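Local coordinates for protein fusolin (Unidentified entomopoxvirus, PDB 4OW5) that probably binds chitin through a domain of the lytic polysaccharide monooxygenase family, enhances the virulence of its virus and crystallizes in vivo into viral spindles, at residues A[75-80]-A[214-219]; A[82-87]-A[165-170]; A[93-98]-A[224-229]; A[136-141]-A[147-152]. All blocks are in the same frame, centred on the assembly; numbering follows the deposited sequence.

Contact 1: residues A[75-80]-A[214-219]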
loop_
_atom_site.group_PDB
_atom_site.type_symbol
_atom_site.label_atom_id
_atom_site.label_comp_id
_atom_site.label_asym_id
_atom_site.label_seq_id
_atom_site.Cartn_x
_atom_site.Cartn_y
_atom_site.Cartn_z
ATOM N N PRO A 75 39.888 8.058 11.043
ATOM C CA PRO A 75 40.370 8.790 9.864
ATOM C C PRO A 75 40.011 8.189 8.504
ATOM O O PRO A 75 39.988 8.929 7.529
ATOM C CB PRO A 75 41.888 8.847 10.056
ATOM C CG PRO A 75 42.214 7.858 11.066
ATOM C CD PRO A 75 41.000 7.591 11.897
ATOM N N ASN A 76 39.671 6.893 8.420
ATOM C CA ASN A 76 39.351 6.282 7.127
ATOM C C ASN A 76 37.842 6.260 6.862
ATOM O O ASN A 76 37.316 5.246 6.406
ATOM C CB ASN A 76 39.952 4.854 7.054
ATOM C CG ASN A 76 41.425 4.834 7.377
ATOM O OD1 ASN A 76 41.856 4.257 8.379
ATOM N ND2 ASN A 76 42.225 5.512 6.565
ATOM N N TYR A 77 37.162 7.405 7.084
ATOM C CA TYR A 77 35.716 7.563 6.841
ATOM C C TYR A 77 35.328 7.507 5.336
ATOM O O TYR A 77 34.138 7.376 5.032
ATOM C CB TYR A 77 35.154 8.865 7.467
ATOM C CG TYR A 77 35.873 10.124 7.035
ATOM C CD1 TYR A 77 36.904 10.657 7.798
ATOM C CD2 TYR A 77 35.562 10.751 5.837
ATOM C CE1 TYR A 77 37.618 11.765 7.370
ATOM C CE2 TYR A 77 36.300 11.841 5.380
ATOM C CZ TYR A 77 37.356 12.313 6.133
ATOM O OH TYR A 77 38.093 13.393 5.721
ATOM N N LEU A 78 36.282 7.638 4.401
ATOM C CA LEU A 78 35.952 7.527 2.978
ATOM C C LEU A 78 36.004 6.068 2.487
ATOM O O LEU A 78 35.590 5.790 1.372
ATOM C CB LEU A 78 36.876 8.384 2.119
ATOM C CG LEU A 78 36.780 9.904 2.236
ATOM C CD1 LEU A 78 37.842 10.580 1.331
ATOM C CD2 LEU A 78 35.394 10.428 1.852
ATOM N N ASP A 79 36.515 5.141 3.289
ATOM C CA ASP A 79 36.573 3.729 2.908
ATOM C C ASP A 79 35.186 3.104 3.139
ATOM O O ASP A 79 34.803 2.852 4.286
ATOM C CB ASP A 79 37.670 3.037 3.728
ATOM C CG ASP A 79 37.877 1.574 3.457
ATOM O OD1 ASP A 79 37.104 1.003 2.658
ATOM O OD2 ASP A 79 38.721 0.971 4.138
ATOM N N GLN A 80 34.444 2.853 2.046
ATOM C CA GLN A 80 33.093 2.291 2.119
ATOM C C GLN A 80 33.077 0.910 2.780
ATOM O O GLN A 80 32.151 0.637 3.543
ATOM C CB GLN A 80 32.437 2.232 0.730
ATOM C CG GLN A 80 32.092 3.621 0.189
ATOM C CD GLN A 80 31.618 3.591 -1.242
ATOM O OE1 GLN A 80 32.229 4.196 -2.133
ATOM N NE2 GLN A 80 30.492 2.926 -1.489
ATOM N N ARG A 214 23.237 9.671 5.782
ATOM C CA ARG A 214 24.515 9.693 6.443
ATOM C C ARG A 214 25.083 11.105 6.365
ATOM O O ARG A 214 25.216 11.629 5.264
ATOM C CB ARG A 214 25.470 8.727 5.760
ATOM C CG ARG A 214 26.836 8.698 6.430
ATOM C CD ARG A 214 27.781 7.859 5.626
ATOM N NE ARG A 214 29.118 7.831 6.208
ATOM C CZ ARG A 214 30.244 7.606 5.528
ATOM N NH1 ARG A 214 30.210 7.389 4.215
ATOM N NH2 ARG A 214 31.408 7.581 6.157
ATOM N N TRP A 215 25.391 11.716 7.495
ATOM C CA TRP A 215 26.022 13.042 7.573
ATOM C C TRP A 215 27.393 12.796 8.163
ATOM O O TRP A 215 27.508 12.428 9.334
ATOM C CB TRP A 215 25.210 14.043 8.398
ATOM C CG TRP A 215 25.895 15.377 8.547
ATOM C CD1 TRP A 215 26.656 16.027 7.618
ATOM C CD2 TRP A 215 25.825 16.247 9.682
ATOM N NE1 TRP A 215 27.086 17.230 8.117
ATOM C CE2 TRP A 215 26.596 17.391 9.382
ATOM C CE3 TRP A 215 25.190 16.170 10.926
ATOM C CZ2 TRP A 215 26.769 18.442 10.297
ATOM C CZ3 TRP A 215 25.362 17.214 11.832
ATOM C CH2 TRP A 215 26.152 18.327 11.519
ATOM N N GLN A 216 28.414 12.842 7.324
ATOM C CA GLN A 216 29.761 12.472 7.711
ATOM C C GLN A 216 30.667 13.688 7.820
ATOM O O GLN A 216 30.798 14.444 6.875
ATOM C CB GLN A 216 30.328 11.500 6.670
ATOM C CG GLN A 216 31.782 11.027 6.933
ATOM C CD GLN A 216 31.946 10.318 8.244
ATOM O OE1 GLN A 216 31.290 9.289 8.512
ATOM N NE2 GLN A 216 32.849 10.794 9.085
ATOM N N ARG A 217 31.307 13.851 8.974
ATOM C CA ARG A 217 32.299 14.893 9.181
ATOM C C ARG A 217 33.596 14.506 8.473
ATOM O O ARG A 217 34.063 13.375 8.583
ATOM C CB ARG A 217 32.567 15.116 10.670
ATOM C CG ARG A 217 31.350 15.586 11.431
ATOM C CD ARG A 217 31.690 15.936 12.866
ATOM N NE ARG A 217 32.578 17.095 12.943
ATOM C CZ ARG A 217 33.075 17.595 14.064
ATOM N NH1 ARG A 217 32.771 17.050 15.234
ATOM N NH2 ARG A 217 33.858 18.667 14.030
ATOM N N ASN A 218 34.171 15.449 7.745
ATOM C CA ASN A 218 35.453 15.249 7.071
ATOM C C ASN A 218 36.571 15.582 8.028
ATOM O O ASN A 218 37.146 16.663 7.885
ATOM C CB ASN A 218 35.577 16.170 5.865
ATOM C CG ASN A 218 34.841 15.739 4.682
ATOM O OD1 ASN A 218 33.734 16.202 4.443
ATOM N ND2 ASN A 218 35.481 14.947 3.860
ATOM N N ASP A 219 36.833 14.764 9.037
ATOM C CA ASP A 219 37.905 15.089 9.967
ATOM C C ASP A 219 38.453 13.823 10.594
ATOM O O ASP A 219 37.814 12.774 10.485
ATOM C CB ASP A 219 37.441 16.118 11.025
ATOM C CG ASP A 219 36.658 15.541 12.192
ATOM O OD1 ASP A 219 35.893 14.567 11.977
ATOM O OD2 ASP A 219 36.800 16.069 13.321
#
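The NH2 nitrogen of Arg-214 serves two oxygens at once: it bonds across to the backbone carbonyl of Tyr-77 (NH2 to O 3.0 Å) and along its own strand to the side chain of Gln-216 (NH2 to OE1 2.9 Å). The first bond is nearly straight, 164° at the hydrogen; Tyr-77 O lies in the guanidinium plane and offers a lone pair. The second is more bent, with the donor above the amide carbonyl plane. An arginine suits this place because its extended chain spans from strand 209-217 to the type I turn of Asn-76 to Asp-79, just before helix 80-87, while its NH1 pairs with Glu-150.

Gln-216 is held at both ends of its amide, for NE2 donates to Arg-217 O at 2.9 Å and also to Gly-222 O. Thus fixed, NE2 rests 3.4 Å from CB of Tyr-77, the amide and phenol planes only 5° apart. CG of Tyr-77 sits between its backbone N and carbonyl carbon (chi1 55°), which directs the ring toward the strand end, where Arg-217 O sits over the centre of one face. Asn-218 meets the same ring at right angles, ND2 3.6 Å from CE2.

On the strand, Arg-217 runs beside His-144, which binds copper or zinc in this protein, though this chain holds no metal here. The chemistry implies a turn fastened by one charged donor and a tyrosine fitted against polar strand-end groups.

Contact 2: residues A[82-87]-A[165-170]. With EDO (1,2-ethanediol), chain H.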
loop_
_atom_site.group_PDB
_atom_site.type_symbol
_atom_site.label_atom_id
_atom_site.label_comp_id
_atom_site.label_asym_id
_atom_site.label_seq_id
_atom_site.Cartn_x
_atom_site.Cartn_y
_atom_site.Cartn_z
ATOM N N HIS A 82 35.111 -0.144 5.175
ATOM C CA HIS A 82 35.315 0.075 6.594
ATOM C C HIS A 82 33.975 0.515 7.226
ATOM O O HIS A 82 33.609 0.018 8.282
ATOM C CB HIS A 82 36.436 1.137 6.815
ATOM C CG HIS A 82 36.567 1.610 8.224
ATOM N ND1 HIS A 82 36.895 0.750 9.233
ATOM C CD2 HIS A 82 36.394 2.857 8.743
ATOM C CE1 HIS A 82 36.928 1.489 10.345
ATOM N NE2 HIS A 82 36.642 2.766 10.086
ATOM N N ILE A 83 33.225 1.401 6.556
ATOM C CA ILE A 83 31.932 1.874 7.071
ATOM C C ILE A 83 30.942 0.699 7.180
ATOM O O ILE A 83 30.336 0.483 8.244
ATOM C CB ILE A 83 31.318 3.012 6.196
ATOM C CG1 ILE A 83 32.233 4.257 6.127
ATOM C CG2 ILE A 83 29.911 3.405 6.720
ATOM C CD1 ILE A 83 32.636 4.839 7.472
ATOM N N ARG A 84 30.802 -0.068 6.084
ATOM C CA ARG A 84 29.811 -1.142 6.012
ATOM C C ARG A 84 30.164 -2.392 6.819
ATOM O O ARG A 84 29.252 -3.126 7.136
ATOM C CB ARG A 84 29.524 -1.526 4.566
ATOM C CG ARG A 84 28.979 -0.370 3.768
ATOM C CD ARG A 84 28.566 -0.780 2.370
ATOM N NE ARG A 84 27.963 0.370 1.699
ATOM C CZ ARG A 84 27.096 0.319 0.692
ATOM N NH1 ARG A 84 26.703 -0.850 0.201
ATOM N NH2 ARG A 84 26.616 1.438 0.165
ATOM N N ASN A 85 31.435 -2.645 7.135
ATOM C CA ASN A 85 31.852 -3.824 7.909
ATOM C C ASN A 85 32.251 -3.540 9.339
ATOM O O ASN A 85 32.175 -4.455 10.158
ATOM C CB ASN A 85 33.040 -4.499 7.218
ATOM C CG ASN A 85 32.697 -4.977 5.824
ATOM O OD1 ASN A 85 31.629 -5.544 5.593
ATOM N ND2 ASN A 85 33.603 -4.836 4.878
ATOM N N ASN A 86 32.732 -2.331 9.649
ATOM C CA ASN A 86 33.242 -2.016 10.993
ATOM C C ASN A 86 32.511 -0.907 11.737
ATOM O O ASN A 86 32.503 -0.917 12.964
ATOM C CB ASN A 86 34.720 -1.584 10.879
ATOM C CG ASN A 86 35.629 -2.600 10.236
ATOM O OD1 ASN A 86 35.487 -3.808 10.456
ATOM N ND2 ASN A 86 36.582 -2.146 9.425
ATOM N N VAL A 87 31.980 0.082 11.047
ATOM C CA VAL A 87 31.431 1.259 11.726
ATOM C C VAL A 87 29.938 1.073 11.946
ATOM O O VAL A 87 29.470 1.183 13.084
ATOM C CB VAL A 87 31.766 2.544 10.936
ATOM C CG1 VAL A 87 31.347 3.792 11.693
ATOM C CG2 VAL A 87 33.248 2.593 10.608
ATOM N N VAL A 165 16.780 -3.012 8.074
ATOM C CA VAL A 165 17.427 -2.309 6.966
ATOM C C VAL A 165 18.897 -2.748 6.961
ATOM O O VAL A 165 19.537 -2.702 8.017
ATOM C CB VAL A 165 17.306 -0.752 7.143
ATOM C CG1 VAL A 165 18.227 -0.019 6.177
ATOM C CG2 VAL A 165 15.869 -0.281 6.964
ATOM N N THR A 166 19.444 -3.095 5.798
ATOM C CA THR A 166 20.845 -3.510 5.643
ATOM C C THR A 166 21.481 -2.784 4.461
ATOM O O THR A 166 20.760 -2.357 3.557
ATOM C CB THR A 166 20.934 -5.045 5.433
ATOM O OG1 THR A 166 20.342 -5.380 4.189
ATOM C CG2 THR A 166 20.287 -5.847 6.575
ATOM N N TRP A 167 22.821 -2.720 4.421
ATOM C CA TRP A 167 23.526 -2.061 3.320
ATOM C C TRP A 167 23.214 -2.765 1.977
ATOM O O TRP A 167 23.060 -2.073 0.965
ATOM C CB TRP A 167 25.036 -1.952 3.577
ATOM C CG TRP A 167 25.407 -0.998 4.660
ATOM C CD1 TRP A 167 25.826 -1.300 5.924
ATOM C CD2 TRP A 167 25.406 0.434 4.570
ATOM N NE1 TRP A 167 26.093 -0.145 6.619
ATOM C CE2 TRP A 167 25.812 0.933 5.826
ATOM C CE3 TRP A 167 24.966 1.337 3.609
ATOM C CZ2 TRP A 167 25.929 2.298 6.083
ATOM C CZ3 TRP A 167 25.084 2.695 3.867
ATOM C CH2 TRP A 167 25.607 3.159 5.072
ATOM N N GLN A 168 22.962 -4.096 1.984
ATOM C CA GLN A 168 22.639 -4.824 0.750
ATOM C C GLN A 168 21.248 -4.459 0.219
ATOM O O GLN A 168 20.971 -4.747 -0.935
ATOM C CB GLN A 168 22.777 -6.346 0.934
ATOM C CG GLN A 168 24.223 -6.764 1.178
ATOM C CD GLN A 168 24.485 -7.008 2.658
ATOM O OE1 GLN A 168 23.922 -6.345 3.544
ATOM N NE2 GLN A 168 25.328 -7.973 2.966
ATOM N N GLN A 169 20.375 -3.823 1.027
ATOM C CA GLN A 169 19.065 -3.360 0.574
ATOM C C GLN A 169 19.000 -1.863 0.287
ATOM O O GLN A 169 17.901 -1.384 0.036
ATOM C CB GLN A 169 17.999 -3.662 1.636
ATOM C CG GLN A 169 17.774 -5.147 1.813
ATOM C CD GLN A 169 16.840 -5.347 2.978
ATOM O OE1 GLN A 169 17.205 -5.085 4.148
ATOM N NE2 GLN A 169 15.601 -5.689 2.673
ATOM N N LEU A 170 20.134 -1.145 0.304
ATOM C CA LEU A 170 20.222 0.294 0.088
ATOM C C LEU A 170 20.924 0.657 -1.235
ATOM O O LEU A 170 21.964 0.115 -1.549
ATOM C CB LEU A 170 21.002 0.943 1.261
ATOM C CG LEU A 170 20.247 1.008 2.580
ATOM C CD1 LEU A 170 21.159 1.491 3.683
ATOM C CD2 LEU A 170 18.959 1.794 2.448
HETATM C C1 EDO H . 15.334 -1.093 10.545
HETATM O O1 EDO H . 16.322 -2.063 10.607
HETATM C C2 EDO H . 13.933 -1.664 10.792
HETATM O O2 EDO H . 13.076 -0.809 10.074
HETATM O O HOH W 1 24.860 0.947 -1.989
#
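Over one face of the Trp-167 indole runs the side chain of Arg-84, with CG above the five-membered ring; the guanidinium, its plane only 20° from that of the indole, is displaced past the CE3 rim, so that CE3 lies over one guanidinium face toward its rim and a water sits at the guanidinium edge. This joins helix 80-87 to the short 3-10 turn 167-169, both of which belong to the connections around the strand core of the monooxygenase-type fold. CG of Arg-84 makes a CH-pi contact with the five-membered ring, 3.7 Å above its centroid and 10° off the normal; further along, NE stands 3.7 Å from CE3, just outside the rim of the six-membered ring. Arginine suits the position because its methylenes pack on the indole face while its extended chain carries the cationic end past the rim to the water.

Elsewhere the indole meets Tyr-152 and Tyr-212 edge to face, and its NE1 donates to Val-88 O, so the one polar atom of this buried ring is satisfied. Ile-83, one residue before Arg-84 on the helix, adds an apolar touch at 4.2 Å between its CG2 and CZ2 of Trp-167.

At the start of the second segment, Val-165 N donates to an ethanediol, probably from the crystallisation liquor. The bridging water accepts from Arg-84 NH2 at 2.8 Å and donates to Leu-170 O at 3.0 Å.

Contact 3: residues A[93-98]-A[224-229]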
loop_
_atom_site.group_PDB
_atom_site.type_symbol
_atom_site.label_atom_id
_atom_site.label_comp_id
_atom_site.label_asym_id
_atom_site.label_seq_id
_atom_site.Cartn_x
_atom_site.Cartn_y
_atom_site.Cartn_z
ATOM N N CYS A 93 19.450 1.713 11.728
ATOM C CA CYS A 93 18.634 2.839 12.183
ATOM C C CYS A 93 19.047 3.296 13.591
ATOM O O CYS A 93 18.595 4.360 14.009
ATOM C CB CYS A 93 17.149 2.498 12.122
ATOM S SG CYS A 93 16.552 2.089 10.448
ATOM N N ALA A 94 19.834 2.482 14.326
ATOM C CA ALA A 94 20.400 2.829 15.629
ATOM C C ALA A 94 21.818 3.403 15.489
ATOM O O ALA A 94 22.441 3.692 16.506
ATOM C CB ALA A 94 20.460 1.598 16.485
ATOM N N ALA A 95 22.361 3.508 14.248
ATOM C CA ALA A 95 23.756 3.853 13.969
ATOM C C ALA A 95 24.711 2.910 14.755
ATOM O O ALA A 95 25.754 3.331 15.261
ATOM C CB ALA A 95 24.017 5.307 14.298
ATOM N N HIS A 96 24.337 1.619 14.839
ATOM C CA HIS A 96 25.105 0.573 15.507
ATOM C C HIS A 96 25.406 0.894 16.997
ATOM O O HIS A 96 26.455 0.515 17.504
ATOM C CB HIS A 96 26.421 0.260 14.729
ATOM C CG HIS A 96 27.070 -1.032 15.123
ATOM N ND1 HIS A 96 28.363 -1.068 15.648
ATOM C CD2 HIS A 96 26.568 -2.281 15.128
ATOM C CE1 HIS A 96 28.613 -2.341 15.926
ATOM N NE2 HIS A 96 27.569 -3.115 15.629
ATOM N N ALA A 97 24.479 1.546 17.687
ATOM C CA ALA A 97 24.591 1.787 19.132
ATOM C C ALA A 97 23.926 0.604 19.817
ATOM O O ALA A 97 22.707 0.503 19.808
ATOM C CB ALA A 97 23.926 3.082 19.491
ATOM N N THR A 98 24.703 -0.328 20.338
ATOM C CA THR A 98 24.143 -1.571 20.870
ATOM C C THR A 98 24.493 -1.856 22.348
ATOM O O THR A 98 24.293 -2.988 22.781
ATOM C CB THR A 98 24.665 -2.758 20.006
ATOM O OG1 THR A 98 26.059 -2.925 20.284
ATOM C CG2 THR A 98 24.466 -2.557 18.503
ATOM N N GLY A 224 30.152 10.303 12.216
ATOM C CA GLY A 224 29.076 10.317 11.240
ATOM C C GLY A 224 27.742 10.087 11.920
ATOM O O GLY A 224 27.656 9.319 12.880
ATOM N N PHE A 225 26.706 10.745 11.410
ATOM C CA PHE A 225 25.335 10.631 11.877
ATOM C C PHE A 225 24.538 9.844 10.818
ATOM O O PHE A 225 24.643 10.113 9.610
ATOM C CB PHE A 225 24.718 11.992 12.153
ATOM C CG PHE A 225 25.515 12.768 13.162
ATOM C CD1 PHE A 225 26.647 13.466 12.784
ATOM C CD2 PHE A 225 25.174 12.744 14.508
ATOM C CE1 PHE A 225 27.443 14.104 13.738
ATOM C CE2 PHE A 225 26.007 13.315 15.457
ATOM C CZ PHE A 225 27.146 13.973 15.072
ATOM N N TYR A 226 23.803 8.857 11.272
ATOM C CA TYR A 226 23.033 7.955 10.430
ATOM C C TYR A 226 21.575 7.942 10.874
ATOM O O TYR A 226 21.289 7.631 12.030
ATOM C CB TYR A 226 23.619 6.548 10.493
ATOM C CG TYR A 226 25.082 6.458 10.099
ATOM C CD1 TYR A 226 25.462 5.975 8.854
ATOM C CD2 TYR A 226 26.086 6.834 10.983
ATOM C CE1 TYR A 226 26.809 5.868 8.496
ATOM C CE2 TYR A 226 27.438 6.734 10.638
ATOM C CZ TYR A 226 27.792 6.278 9.379
ATOM O OH TYR A 226 29.109 6.299 9.012
ATOM N N ASN A 227 20.651 8.263 9.978
ATOM C CA ASN A 227 19.213 8.271 10.297
ATOM C C ASN A 227 18.374 7.598 9.230
ATOM O O ASN A 227 18.560 7.871 8.038
ATOM C CB ASN A 227 18.683 9.700 10.402
ATOM C CG ASN A 227 19.074 10.575 11.556
ATOM O OD1 ASN A 227 18.498 11.632 11.685
ATOM N ND2 ASN A 227 19.910 10.169 12.486
ATOM N N CYS A 228 17.369 6.815 9.675
ATOM C CA CYS A 228 16.329 6.226 8.853
ATOM C C CYS A 228 15.144 7.149 8.824
ATOM O O CYS A 228 14.772 7.683 9.860
ATOM C CB CYS A 228 15.915 4.855 9.395
ATOM S SG CYS A 228 17.202 3.608 9.247
ATOM N N ALA A 229 14.527 7.315 7.658
ATOM C CA ALA A 229 13.282 8.067 7.497
ATOM C C ALA A 229 12.296 7.175 6.730
ATOM O O ALA A 229 12.632 6.663 5.666
ATOM C CB ALA A 229 13.523 9.350 6.761
HETATM O O HOH W 2 17.144 6.407 12.479
#
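A disulfide, Cys-93 to Cys-228, ties the loop that follows helix 80-87 to strand 223-234 of the mixed sheet. The two SG atoms are 2.0 Å apart, and the torsion about their bond is -86°, close to the 90° that an unstrained disulfide adopts. Both SG atoms reach bonding distance from the same rotamer, opposite the carbonyl carbon and beside the backbone N (chi1 -60° in Cys-93 and -68° in Cys-228).

A water seals the backbone next to the bridge: it donates to Cys-93 O at 2.9 Å and accepts from Cys-228 N at 2.8 Å. Asp-112 takes the N-H of Cys-93 from outside the two segments.

Two residues further along the loop, Ala-95 turns its CB toward the strand and comes within 4.0 Å of CB of Tyr-226, its methyl oblique to the tyrosine ring. A small side chain fits here, since the backbones are already close, with CA atoms of Ala-95 and Tyr-226 5.5 Å apart.

No direct hydrogen bond joins 93-98 to 224-229; covalent sulfur, a bridging water and apolar packing do the joining. The covalent bond thus fixes the spacing at Cys-93 and Cys-228 independently of hydrogen bonding, consistent with a protein made with a signal peptide, since such proteins commonly form disulfides.

Contact 4: residues A[136-141]-A[147-152]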
loop_
_atom_site.group_PDB
_atom_site.type_symbol
_atom_site.label_atom_id
_atom_site.label_comp_id
_atom_site.label_asym_id
_atom_site.label_seq_id
_atom_site.Cartn_x
_atom_site.Cartn_y
_atom_site.Cartn_z
ATOM N N PHE A 136 15.033 17.762 0.785
ATOM C CA PHE A 136 15.522 17.297 2.062
ATOM C C PHE A 136 15.873 18.461 2.955
ATOM O O PHE A 136 16.462 19.434 2.483
ATOM C CB PHE A 136 16.781 16.409 1.910
ATOM C CG PHE A 136 16.503 14.981 1.550
ATOM C CD1 PHE A 136 16.356 14.024 2.532
ATOM C CD2 PHE A 136 16.408 14.589 0.223
ATOM C CE1 PHE A 136 16.127 12.691 2.203
ATOM C CE2 PHE A 136 16.152 13.256 -0.107
ATOM C CZ PHE A 136 16.041 12.314 0.885
ATOM N N GLU A 137 15.543 18.353 4.237
ATOM C CA GLU A 137 15.965 19.306 5.262
ATOM C C GLU A 137 16.594 18.513 6.392
ATOM O O GLU A 137 15.968 17.595 6.951
ATOM C CB GLU A 137 14.798 20.192 5.769
ATOM C CG GLU A 137 15.298 21.341 6.628
ATOM C CD GLU A 137 14.239 22.146 7.356
ATOM O OE1 GLU A 137 13.463 21.536 8.123
ATOM O OE2 GLU A 137 14.238 23.393 7.232
ATOM N N PHE A 138 17.867 18.764 6.640
ATOM C CA PHE A 138 18.606 18.158 7.732
ATOM C C PHE A 138 18.906 19.285 8.739
ATOM O O PHE A 138 19.446 20.338 8.368
ATOM C CB PHE A 138 19.856 17.455 7.226
ATOM C CG PHE A 138 20.492 16.596 8.286
ATOM C CD1 PHE A 138 21.398 17.134 9.183
ATOM C CD2 PHE A 138 20.167 15.248 8.403
ATOM C CE1 PHE A 138 21.935 16.352 10.207
ATOM C CE2 PHE A 138 20.766 14.457 9.378
ATOM C CZ PHE A 138 21.631 15.022 10.292
ATOM N N CYS A 139 18.529 19.057 9.976
ATOM C CA CYS A 139 18.583 20.001 11.077
ATOM C C CYS A 139 19.841 19.795 11.917
ATOM O O CYS A 139 19.883 18.858 12.719
ATOM C CB CYS A 139 17.320 19.838 11.914
ATOM S SG CYS A 139 17.146 21.006 13.285
ATOM N N PRO A 140 20.867 20.672 11.793
ATOM C CA PRO A 140 22.058 20.506 12.641
ATOM C C PRO A 140 21.837 21.210 13.969
ATOM O O PRO A 140 21.588 22.409 13.983
ATOM C CB PRO A 140 23.157 21.174 11.826
ATOM C CG PRO A 140 22.438 22.288 11.084
ATOM C CD PRO A 140 21.000 21.856 10.913
ATOM N N THR A 141 21.868 20.474 15.075
ATOM C CA THR A 141 21.748 21.100 16.380
ATOM C C THR A 141 23.119 21.711 16.756
ATOM O O THR A 141 23.172 22.621 17.578
ATOM C CB THR A 141 21.217 20.117 17.403
ATOM O OG1 THR A 141 22.125 19.045 17.557
ATOM C CG2 THR A 141 19.849 19.579 17.021
ATOM N N SER A 147 32.017 18.740 5.921
ATOM C CA SER A 147 31.215 17.534 5.989
ATOM C C SER A 147 30.605 17.232 4.647
ATOM O O SER A 147 30.703 18.034 3.700
ATOM C CB SER A 147 30.121 17.701 7.034
ATOM O OG SER A 147 29.202 18.703 6.625
ATOM N N PHE A 148 30.011 16.055 4.542
ATOM C CA PHE A 148 29.308 15.640 3.329
ATOM C C PHE A 148 28.151 14.719 3.708
ATOM O O PHE A 148 28.094 14.184 4.822
ATOM C CB PHE A 148 30.257 14.944 2.332
ATOM C CG PHE A 148 30.774 13.579 2.720
ATOM C CD1 PHE A 148 31.957 13.443 3.422
ATOM C CD2 PHE A 148 30.102 12.422 2.333
ATOM C CE1 PHE A 148 32.458 12.179 3.735
ATOM C CE2 PHE A 148 30.580 11.168 2.704
ATOM C CZ PHE A 148 31.797 11.056 3.332
ATOM N N PHE A 149 27.257 14.521 2.764
ATOM C CA PHE A 149 26.096 13.652 2.963
ATOM C C PHE A 149 26.054 12.551 1.962
ATOM O O PHE A 149 26.563 12.690 0.850
ATOM C CB PHE A 149 24.788 14.441 2.816
ATOM C CG PHE A 149 24.448 15.333 3.973
ATOM C CD1 PHE A 149 25.047 16.577 4.114
ATOM C CD2 PHE A 149 23.482 14.958 4.898
ATOM C CE1 PHE A 149 24.731 17.397 5.186
ATOM C CE2 PHE A 149 23.162 15.781 5.961
ATOM C CZ PHE A 149 23.818 16.975 6.124
ATOM N N GLU A 150 25.421 11.461 2.356
ATOM C CA GLU A 150 25.055 10.369 1.473
ATOM C C GLU A 150 23.633 10.050 1.766
ATOM O O GLU A 150 23.257 10.040 2.933
ATOM C CB GLU A 150 25.936 9.142 1.629
ATOM C CG GLU A 150 27.370 9.407 1.291
ATOM C CD GLU A 150 28.256 8.190 1.385
ATOM O OE1 GLU A 150 28.038 7.381 2.312
ATOM O OE2 GLU A 150 29.198 8.067 0.572
ATOM N N ILE A 151 22.819 9.864 0.728
ATOM C CA ILE A 151 21.407 9.516 0.893
ATOM C C ILE A 151 21.185 8.249 0.108
ATOM O O ILE A 151 21.652 8.132 -1.036
ATOM C CB ILE A 151 20.450 10.654 0.468
ATOM C CG1 ILE A 151 20.817 11.986 1.163
ATOM C CG2 ILE A 151 18.973 10.258 0.703
ATOM C CD1 ILE A 151 19.937 13.188 0.727
ATOM N N TYR A 152 20.495 7.302 0.742
ATOM C CA TYR A 152 20.144 6.014 0.192
ATOM C C TYR A 152 18.662 5.771 0.234
ATOM O O TYR A 152 17.986 6.289 1.109
ATOM C CB TYR A 152 20.825 4.882 0.964
ATOM C CG TYR A 152 22.331 4.967 0.987
ATOM C CD1 TYR A 152 23.100 4.206 0.119
ATOM C CD2 TYR A 152 22.991 5.760 1.918
ATOM C CE1 TYR A 152 24.486 4.260 0.144
ATOM C CE2 TYR A 152 24.379 5.820 1.959
ATOM C CZ TYR A 152 25.125 5.089 1.047
ATOM O OH TYR A 152 26.490 5.107 1.051
#
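Phe-149 presents its edge to the face of Phe-138 in a T-shaped (edge-to-face) pair, the centroids 5.2 Å apart and the planes at 72°. The CE2 corner of Phe-149 does the touching, 3.6 Å from CG of Phe-138, so the edge lands toward the rim of the ring and not over its middle. With CG opposite the backbone N (chi1 -169°), the Phe-138 ring reaches toward strand 147-154 and offers a face to that edge, the two side chains crossing at a slant.

Two residues away on each strand, a second pair is built differently. Ile-151 and Phe-136 come from opposite directions, and the CD1 methyl of the isoleucine sits over the centre of the phenyl ring, 3.7 Å from its centroid and 7° off the normal, a well-centred CH-pi contact. The other branch helps at the rim, with CG2 of Ile-151 3.6 Å from CZ of Phe-136. A branched aliphatic chain suits this place because it can cover a face with one arm and a corner with the other.

The CA atoms of Phe-138 and Phe-149 are 10.0 Å apart, the spacing of sheets packed face to face. Strand 131-140, lying between strands 2-6 and 194-203 in one sheet, here packs on strand 147-154 of the other, between strands 170-176 and 209-217. Trp-215 of strand 209-217 stacks on Phe-149 and also meets Phe-138, extending this aromatic core of the beta sandwich.

How the contacts relate
From the N terminus, 75-80, 82-87 and 93-98 come first, each awaiting a distant partner. The short connection between strands 131-140 and 147-154, which crosses from one sheet to the other, then closes contact 4, the shortest loop, which is nested inside the other three. Segment 165-170 closes contact 2, itself nested inside the loop that 214-219 closes as contact 1. Last, 224-229 completes contact 3, which crosses both contact 1 and contact 2. Contact 4 joins the two sheets of the sandwich, whereas the others attach the region around helix 80-87 to the mixed sheet and its connections. Strands 147-154, 209-217 and 223-234, neighbours in that sheet, link contacts 4, 1 and 3.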